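Local coordinates for magnesium transporter MgtE (Enterococcus faecalis, PDB 2OUX), which probably carries magnesium ions across the cell membrane as a homodimer, its cytosolic part, crystallised here, binding several of these ions, at residues A[232-237]-A[247-252]. Numbering follows the deposited sequence.
Sequences FLAVPV and IVTVDD. With MG (magnesium ion), chain F.
In the second CBS domain, Val235 and Val248 face each other across the beta hairpin of strands 234-238 and 244-249, just where the latter runs into helix 250-262. They form the antiparallel hydrogen-bonded pair: Val235 N gives to Val248 O and Val248 N to Val235 O, both at 3.0 Å. Their side chains run alongside each other on one face of the sheet. With chi1 67°, CG1 of Val235 sits between its own backbone N and carbonyl carbon and meets Val248 CB at 4.0 Å, while Val248 CG2 touches Val237 CG2 at 3.9 Å. Helix 220-230 packs on this face through Ile227 and Val223. On the other face, Ala234, Pro236 and Ile247 rest against Tyr177. Past the paired strands, Val250 N reaches Leu233 O at 3.0 Å, nearly straight at the hydrogen (164°) but from above the carbonyl plane, tying the first turn of the helix to the loop before strand 234-238. Thr249 OG1 donates to Asp251 OD2 (2.6 Å) and accepts from two waters that ligate a magnesium ion, one of which also donates to Asp251 OD1 (2.6 Å). Asp252 OD2 binds that ion directly at 2.2 Å, and Asp99 from the N-terminal domain is its other protein ligand. Thr249 and Asp251 are thus second-shell residues, and their bonds to the metal waters probably help orient the hydration shell where the ion bridges the CBS and N-terminal domains.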
ATOM      1  N   PHE A 232      -1.729  -7.130  -0.561  1.00 26.08           N
ATOM      2  CA  PHE A 232      -1.146  -6.566   0.657  1.00 25.74           C
ATOM      3  C   PHE A 232      -0.171  -5.448   0.300  1.00 27.45           C
ATOM      4  O   PHE A 232       0.444  -5.479  -0.771  1.00 28.31           O
ATOM      5  CB  PHE A 232      -0.349  -7.611   1.427  1.00 25.93           C
ATOM      6  CG  PHE A 232      -1.176  -8.675   2.076  1.00 27.71           C
ATOM      7  CD1 PHE A 232      -2.440  -8.400   2.569  1.00 27.39           C
ATOM      8  CD2 PHE A 232      -0.636  -9.940   2.289  1.00 28.47           C
ATOM      9  CE1 PHE A 232      -3.153  -9.367   3.277  1.00 29.79           C
ATOM     10  CE2 PHE A 232      -1.342 -10.906   2.996  1.00 28.53           C
ATOM     11  CZ  PHE A 232      -2.600 -10.616   3.490  1.00 26.67           C
ATOM     12  N   LEU A 233      -0.014  -4.479   1.200  1.00 25.17           N
ATOM     13  CA  LEU A 233       0.921  -3.383   0.968  1.00 23.78           C
ATOM     14  C   LEU A 233       2.248  -3.763   1.615  1.00 23.45           C
ATOM     15  O   LEU A 233       3.253  -3.071   1.470  1.00 23.38           O
ATOM     16  CB  LEU A 233       0.365  -2.077   1.545  1.00 23.27           C
ATOM     17  CG  LEU A 233       0.008  -2.045   3.033  1.00 26.14           C
ATOM     18  CD1 LEU A 233       1.260  -1.735   3.862  1.00 21.83           C
ATOM     19  CD2 LEU A 233      -1.055  -0.975   3.263  1.00 23.97           C
ATOM     20  N   ALA A 234       2.240  -4.885   2.327  1.00 23.86           N
ATOM     21  CA  ALA A 234       3.444  -5.399   2.971  1.00 25.14           C
ATOM     22  C   ALA A 234       3.212  -6.843   3.406  1.00 24.86           C
ATOM     23  O   ALA A 234       2.067  -7.271   3.567  1.00 24.33           O
ATOM     24  CB  ALA A 234       3.821  -4.537   4.182  1.00 24.00           C
ATOM     25  N   VAL A 235       4.298  -7.594   3.577  1.00 24.43           N
ATOM     26  CA  VAL A 235       4.201  -8.977   4.010  1.00 23.88           C
ATOM     27  C   VAL A 235       5.380  -9.325   4.903  1.00 24.71           C
ATOM     28  O   VAL A 235       6.529  -9.036   4.574  1.00 25.56           O
ATOM     29  CB  VAL A 235       4.115  -9.951   2.797  1.00 26.19           C
ATOM     30  CG1 VAL A 235       5.424  -9.968   2.013  1.00 23.59           C
ATOM     31  CG2 VAL A 235       3.737 -11.343   3.286  1.00 26.91           C
ATOM     32  N   PRO A 236       5.106  -9.940   6.065  1.00 25.69           N
ATOM     33  CA  PRO A 236       6.163 -10.315   7.007  1.00 27.65           C
ATOM     34  C   PRO A 236       7.057 -11.455   6.541  1.00 28.29           C
ATOM     35  O   PRO A 236       6.645 -12.314   5.766  1.00 27.22           O
ATOM     36  CB  PRO A 236       5.390 -10.637   8.289  1.00 25.74           C
ATOM     37  CG  PRO A 236       4.100 -11.138   7.791  1.00 25.95           C
ATOM     38  CD  PRO A 236       3.775 -10.224   6.629  1.00 25.02           C
ATOM     39  N   VAL A 237       8.295 -11.434   7.024  1.00 30.20           N
ATOM     40  CA  VAL A 237       9.297 -12.431   6.676  1.00 32.09           C
ATOM     41  C   VAL A 237       9.812 -13.114   7.938  1.00 32.47           C
ATOM     42  O   VAL A 237      10.093 -12.458   8.938  1.00 31.89           O
ATOM     43  CB  VAL A 237      10.490 -11.767   5.944  1.00 32.34           C
ATOM     44  CG1 VAL A 237      11.474 -12.827   5.480  1.00 34.51           C
ATOM     45  CG2 VAL A 237       9.987 -10.958   4.767  1.00 29.91           C
ATOM     46  N   ILE A 247       9.956  -7.155   6.731  1.00 23.63           N
ATOM     47  CA  ILE A 247       8.805  -7.038   5.857  1.00 22.65           C
ATOM     48  C   ILE A 247       9.249  -6.634   4.472  1.00 19.93           C
ATOM     49  O   ILE A 247      10.275  -5.975   4.305  1.00 19.28           O
ATOM     50  CB  ILE A 247       7.818  -5.958   6.346  1.00 24.31           C
ATOM     51  CG1 ILE A 247       8.574  -4.645   6.585  1.00 24.04           C
ATOM     52  CG2 ILE A 247       7.084  -6.438   7.598  1.00 20.84           C
ATOM     53  CD1 ILE A 247       7.668  -3.450   6.805  1.00 23.56           C
ATOM     54  N   VAL A 248       8.459  -7.030   3.487  1.00 18.73           N
ATOM     55  CA  VAL A 248       8.711  -6.692   2.098  1.00 18.25           C
ATOM     56  C   VAL A 248       7.501  -5.847   1.714  1.00 17.72           C
ATOM     57  O   VAL A 248       6.366  -6.294   1.850  1.00 17.28           O
ATOM     58  CB  VAL A 248       8.786  -7.962   1.227  1.00 15.39           C
ATOM     59  CG1 VAL A 248       8.755  -7.603  -0.222  1.00 17.58           C
ATOM     60  CG2 VAL A 248      10.052  -8.723   1.539  1.00 15.24           C
ATOM     61  N   THR A 249       7.753  -4.634   1.235  1.00 19.01           N
ATOM     62  CA  THR A 249       6.695  -3.704   0.876  1.00 18.89           C
ATOM     63  C   THR A 249       6.315  -3.703  -0.597  1.00 18.59           C
ATOM     64  O   THR A 249       7.137  -3.993  -1.455  1.00 21.64           O
ATOM     65  CB  THR A 249       7.089  -2.284   1.310  1.00 20.17           C
ATOM     66  OG1 THR A 249       8.348  -1.932   0.717  1.00 22.02           O
ATOM     67  CG2 THR A 249       7.234  -2.233   2.817  1.00 18.62           C
ATOM     68  N   VAL A 250       5.063  -3.351  -0.885  1.00 17.93           N
ATOM     69  CA  VAL A 250       4.581  -3.357  -2.257  1.00 21.02           C
ATOM     70  C   VAL A 250       5.361  -2.465  -3.217  1.00 22.51           C
ATOM     71  O   VAL A 250       5.463  -2.772  -4.401  1.00 24.92           O
ATOM     72  CB  VAL A 250       3.078  -2.979  -2.344  1.00 19.62           C
ATOM     73  CG1 VAL A 250       2.865  -1.498  -2.008  1.00 21.36           C
ATOM     74  CG2 VAL A 250       2.554  -3.288  -3.723  1.00 19.70           C
ATOM     75  N   ASP A 251       5.901  -1.355  -2.727  1.00 22.78           N
ATOM     76  CA  ASP A 251       6.645  -0.466  -3.615  1.00 23.14           C
ATOM     77  C   ASP A 251       7.910  -1.131  -4.153  1.00 22.02           C
ATOM     78  O   ASP A 251       8.285  -0.907  -5.305  1.00 21.49           O
ATOM     79  CB  ASP A 251       7.007   0.840  -2.910  1.00 22.47           C
ATOM     80  CG  ASP A 251       7.780   0.617  -1.641  1.00 24.35           C
ATOM     81  OD1 ASP A 251       8.874   1.211  -1.513  1.00 23.72           O
ATOM     82  OD2 ASP A 251       7.295  -0.146  -0.771  1.00 23.75           O
ATOM     83  N   ASP A 252       8.564  -1.942  -3.326  1.00 19.87           N
ATOM     84  CA  ASP A 252       9.764  -2.641  -3.772  1.00 22.11           C
ATOM     85  C   ASP A 252       9.394  -3.832  -4.658  1.00 24.16           C
ATOM     86  O   ASP A 252      10.115  -4.170  -5.597  1.00 23.79           O
ATOM     87  CB  ASP A 252      10.582  -3.132  -2.587  1.00 18.31           C
ATOM     88  CG  ASP A 252      11.207  -2.004  -1.805  1.00 20.30           C
ATOM     89  OD1 ASP A 252      11.545  -0.938  -2.387  1.00 21.39           O
ATOM     90  OD2 ASP A 252      11.375  -2.207  -0.596  1.00 17.64           O
TER
HETATM   91 MG    MG F 406      11.883  -0.782   0.960  1.00 28.46          MG
HETATM   92  O   HOH W   1      10.777  -1.828   2.617  1.00 22.76           O
HETATM   93  O   HOH W   2      10.321   0.585   0.616  1.00 29.25           O
HETATM   94  O   HOH W   3      13.006   0.554  -0.737  1.00 26.02           O
HETATM   95  O   HOH W   4      12.705   0.871   2.365  1.00 18.69           O